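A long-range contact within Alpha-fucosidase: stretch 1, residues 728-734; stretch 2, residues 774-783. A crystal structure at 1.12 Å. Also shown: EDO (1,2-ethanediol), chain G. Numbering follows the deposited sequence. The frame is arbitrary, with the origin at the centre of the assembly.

Stretch 1 728-734: RINSWAR
Stretch 2 774-783: SGVDEMLLQS

Two nearly parallel helices of the same chain, whose touching residues are at least 42 positions apart in sequence, pack closely through a glycine and an alanine, and polar side chains along the same interface tie them together with hydrogen bonds and a salt bridge. Residues 728-734 continue a helix that begins earlier in the chain, with phi/psi near -65/-40 relaxing to -65/-21 at R734. Residues 774-780 likewise continue an earlier helix; L781 (-157/127) is the first residue to leave it, and Q782 (-125/153) remains extended. The N-to-C directions differ by 8° and the axes approach to 8.4 Å. The register is set by N730 CA, 4.5 Å from G775 CA, and A733 CA, 5.4 Å from M779 CA. Together the stretches bury 390 Å², counted over both sides.

The close approach rests on small residues. I729 (chi1 -66°, chi2 164°) points its CA-to-CB bond toward the second helix and lays CG2 3.7 Å from G775 CA. An ideal CB on G775 would lie only 2.4 Å from I729 CG2, a clash, so the absence of a side chain makes room for the isoleucine. One turn on, A733 also points toward its partner: its CB is 3.7 Å from E778 CB and 4.2 Å from M779 CG, the latter an apolar contact. M779 has an m, t, m side chain (-78°, -165°, -85°).

Polar contacts begin at N730, whose CB leaves sideways but whose end bends nearer with chi1 -77° and chi2 -89°. S774, with chi1 at 178° (t), donates from OG to N730 OD1 at 2.8 Å. The backbone G775 N lies 3.2 Å from N730 OD1, but the angle is too poor for a hydrogen bond.

Farther along, R734 (chi1 -69°, chi2 -70°, chi3 -171°, chi4 78°) also starts sideways and brings its end to the second helix. E778 points toward the first helix and folds through chi angles of -61°, -68° and -52°, so that R734 NE reaches E778 OE1 at 2.9 Å. The N-H...O angle of 172° makes this salt bridge an almost linear hydrogen bond, with the carboxylate oxygen near the guanidinium plane. A 1,2-ethanediol, probably from the crystallisation liquor, bridges the same pair: R734 NH2 donates to EDO O1 at a very short 2.5 Å, and EDO O1 donates to E778 OE2 at 2.8 Å.

Beyond the second helix, Q782 turns back toward the first (chi1 -77°, chi2 164°, chi3 33°). Its amide joins the two backbones: Q782 NE2 donates to A733 O at 2.9 Å (144°) and to E778 O at 2.8 Å (159°), capturing one carbonyl from each helix. On the other side of the amide group, water 1 donates to both Q782 OE1 at 2.8 Å and R734 O at 2.9 Å, extending the link to a second carbonyl of the first stretch.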

# COMPACT_ATOMS: atom_id res chain seq x y z
N ARG A 728 -7.07 4.81 -11.27
CA ARG A 728 -7.82 4.71 -12.52
C ARG A 728 -7.80 3.29 -13.09
O ARG A 728 -8.83 2.81 -13.56
CB ARG A 728 -7.34 5.74 -13.53
CG ARG A 728 -7.74 7.15 -13.12
CD ARG A 728 -7.10 8.21 -13.98
NE ARG A 728 -7.24 9.53 -13.37
CZ ARG A 728 -7.09 10.67 -14.02
NH1 ARG A 728 -6.81 10.67 -15.32
NH2 ARG A 728 -7.23 11.82 -13.38
N ILE A 729 -6.66 2.62 -13.04
CA ILE A 729 -6.59 1.22 -13.49
C ILE A 729 -7.59 0.35 -12.72
O ILE A 729 -8.38 -0.38 -13.32
CB ILE A 729 -5.15 0.66 -13.35
CG1 ILE A 729 -4.20 1.39 -14.30
CG2 ILE A 729 -5.12 -0.84 -13.65
CD1 ILE A 729 -2.73 1.19 -13.96
N ASN A 730 -7.56 0.43 -11.39
CA ASN A 730 -8.45 -0.38 -10.57
C ASN A 730 -9.93 -0.04 -10.77
O ASN A 730 -10.77 -0.93 -10.80
CB ASN A 730 -8.06 -0.29 -9.10
CG ASN A 730 -6.84 -1.12 -8.78
OD1 ASN A 730 -6.95 -2.31 -8.45
ND2 ASN A 730 -5.66 -0.50 -8.88
N SER A 731 -10.22 1.25 -10.91
CA SER A 731 -11.59 1.72 -11.11
C SER A 731 -12.15 1.21 -12.43
O SER A 731 -13.25 0.67 -12.48
CB SER A 731 -11.65 3.24 -11.06
OG SER A 731 -11.22 3.72 -9.80
N TRP A 732 -11.37 1.37 -13.49
CA TRP A 732 -11.79 0.87 -14.79
C TRP A 732 -11.93 -0.65 -14.81
O TRP A 732 -12.83 -1.17 -15.46
CB TRP A 732 -10.87 1.38 -15.90
CG TRP A 732 -11.24 2.75 -16.39
CD1 TRP A 732 -10.68 3.94 -16.03
CD2 TRP A 732 -12.28 3.07 -17.33
NE1 TRP A 732 -11.29 4.98 -16.69
CE2 TRP A 732 -12.27 4.47 -17.50
CE3 TRP A 732 -13.21 2.30 -18.05
CZ2 TRP A 732 -13.16 5.12 -18.37
CZ3 TRP A 732 -14.09 2.95 -18.91
CH2 TRP A 732 -14.06 4.35 -19.06
N ALA A 733 -11.08 -1.38 -14.09
CA ALA A 733 -11.20 -2.84 -14.04
C ALA A 733 -12.58 -3.25 -13.52
O ALA A 733 -13.20 -4.18 -14.04
CB ALA A 733 -10.11 -3.46 -13.19
N ARG A 734 -13.07 -2.55 -12.50
CA ARG A 734 -14.37 -2.85 -11.90
C ARG A 734 -15.54 -2.64 -12.86
O ARG A 734 -16.62 -3.20 -12.64
CB ARG A 734 -14.56 -2.01 -10.63
CG ARG A 734 -13.63 -2.39 -9.47
CD ARG A 734 -14.00 -3.75 -8.86
NE ARG A 734 -13.30 -4.10 -7.62
CZ ARG A 734 -13.61 -3.61 -6.42
NH1 ARG A 734 -14.58 -2.71 -6.29
NH2 ARG A 734 -12.95 -4.02 -5.35
N SER A 774 -2.55 -4.67 -8.07
CA SER A 774 -3.96 -4.80 -7.75
C SER A 774 -4.83 -4.72 -9.00
O SER A 774 -5.76 -5.50 -9.16
CB SER A 774 -4.40 -3.73 -6.75
OG SER A 774 -5.79 -3.84 -6.48
N GLY A 775 -4.51 -3.77 -9.88
CA GLY A 775 -5.30 -3.55 -11.09
C GLY A 775 -5.30 -4.75 -12.02
O GLY A 775 -6.33 -5.14 -12.56
N VAL A 776 -4.13 -5.36 -12.19
CA VAL A 776 -4.03 -6.59 -12.97
C VAL A 776 -4.85 -7.70 -12.32
O VAL A 776 -5.60 -8.41 -13.00
CB VAL A 776 -2.56 -7.02 -13.17
CG1 VAL A 776 -2.48 -8.38 -13.86
CG2 VAL A 776 -1.81 -5.97 -14.00
N ASP A 777 -4.74 -7.85 -11.00
CA ASP A 777 -5.57 -8.82 -10.29
C ASP A 777 -7.05 -8.60 -10.59
O ASP A 777 -7.75 -9.56 -10.91
CB ASP A 777 -5.35 -8.76 -8.78
CG ASP A 777 -4.06 -9.44 -8.34
OD1 ASP A 777 -3.32 -9.95 -9.20
OD2 ASP A 777 -3.79 -9.46 -7.11
N GLU A 778 -7.51 -7.35 -10.53
CA GLU A 778 -8.92 -7.04 -10.74
C GLU A 778 -9.37 -7.29 -12.17
O GLU A 778 -10.54 -7.56 -12.40
CB GLU A 778 -9.25 -5.61 -10.30
CG GLU A 778 -9.01 -5.31 -8.82
CD GLU A 778 -9.95 -6.04 -7.86
OE1 GLU A 778 -11.19 -5.98 -8.04
OE2 GLU A 778 -9.44 -6.65 -6.90
N MET A 779 -8.46 -7.22 -13.14
CA MET A 779 -8.80 -7.60 -14.51
C MET A 779 -9.09 -9.09 -14.64
O MET A 779 -9.97 -9.49 -15.40
CB MET A 779 -7.70 -7.19 -15.49
CG MET A 779 -7.72 -5.71 -15.83
SD MET A 779 -6.72 -5.31 -17.26
CE MET A 779 -5.19 -5.15 -16.39
N LEU A 780 -8.34 -9.89 -13.89
CA LEU A 780 -8.40 -11.34 -14.02
C LEU A 780 -9.36 -12.00 -13.04
O LEU A 780 -9.83 -13.12 -13.29
CB LEU A 780 -7.00 -11.95 -13.89
CG LEU A 780 -5.94 -11.37 -14.83
CD1 LEU A 780 -4.60 -12.02 -14.56
CD2 LEU A 780 -6.34 -11.53 -16.30
N LEU A 781 -9.65 -11.31 -11.93
CA LEU A 781 -10.47 -11.86 -10.86
C LEU A 781 -11.09 -10.74 -10.05
O LEU A 781 -10.38 -9.85 -9.58
CB LEU A 781 -9.61 -12.74 -9.94
CG LEU A 781 -10.28 -13.23 -8.65
CD1 LEU A 781 -11.41 -14.21 -8.95
CD2 LEU A 781 -9.27 -13.86 -7.72
N GLN A 782 -12.40 -10.78 -9.89
CA GLN A 782 -13.07 -9.91 -8.93
C GLN A 782 -13.88 -10.76 -7.98
O GLN A 782 -14.30 -11.87 -8.33
CB GLN A 782 -13.94 -8.87 -9.64
CG GLN A 782 -13.10 -7.73 -10.22
CD GLN A 782 -13.83 -6.87 -11.25
OE1 GLN A 782 -15.04 -6.65 -11.15
NE2 GLN A 782 -13.08 -6.37 -12.22
N SER A 783 -14.09 -10.27 -6.76
CA SER A 783 -14.84 -11.04 -5.78
C SER A 783 -15.58 -10.16 -4.77
O SER A 783 -15.92 -10.62 -3.68
CB SER A 783 -13.94 -12.06 -5.07
OG SER A 783 -12.91 -11.43 -4.32
C1 EDO G . -10.18 -4.30 -4.24
O1 EDO G . -10.94 -5.43 -4.89
C2 EDO G . -8.86 -4.94 -3.66
O2 EDO G . -9.27 -5.98 -2.73
O HOH W 1 -16.60 -5.98 -13.35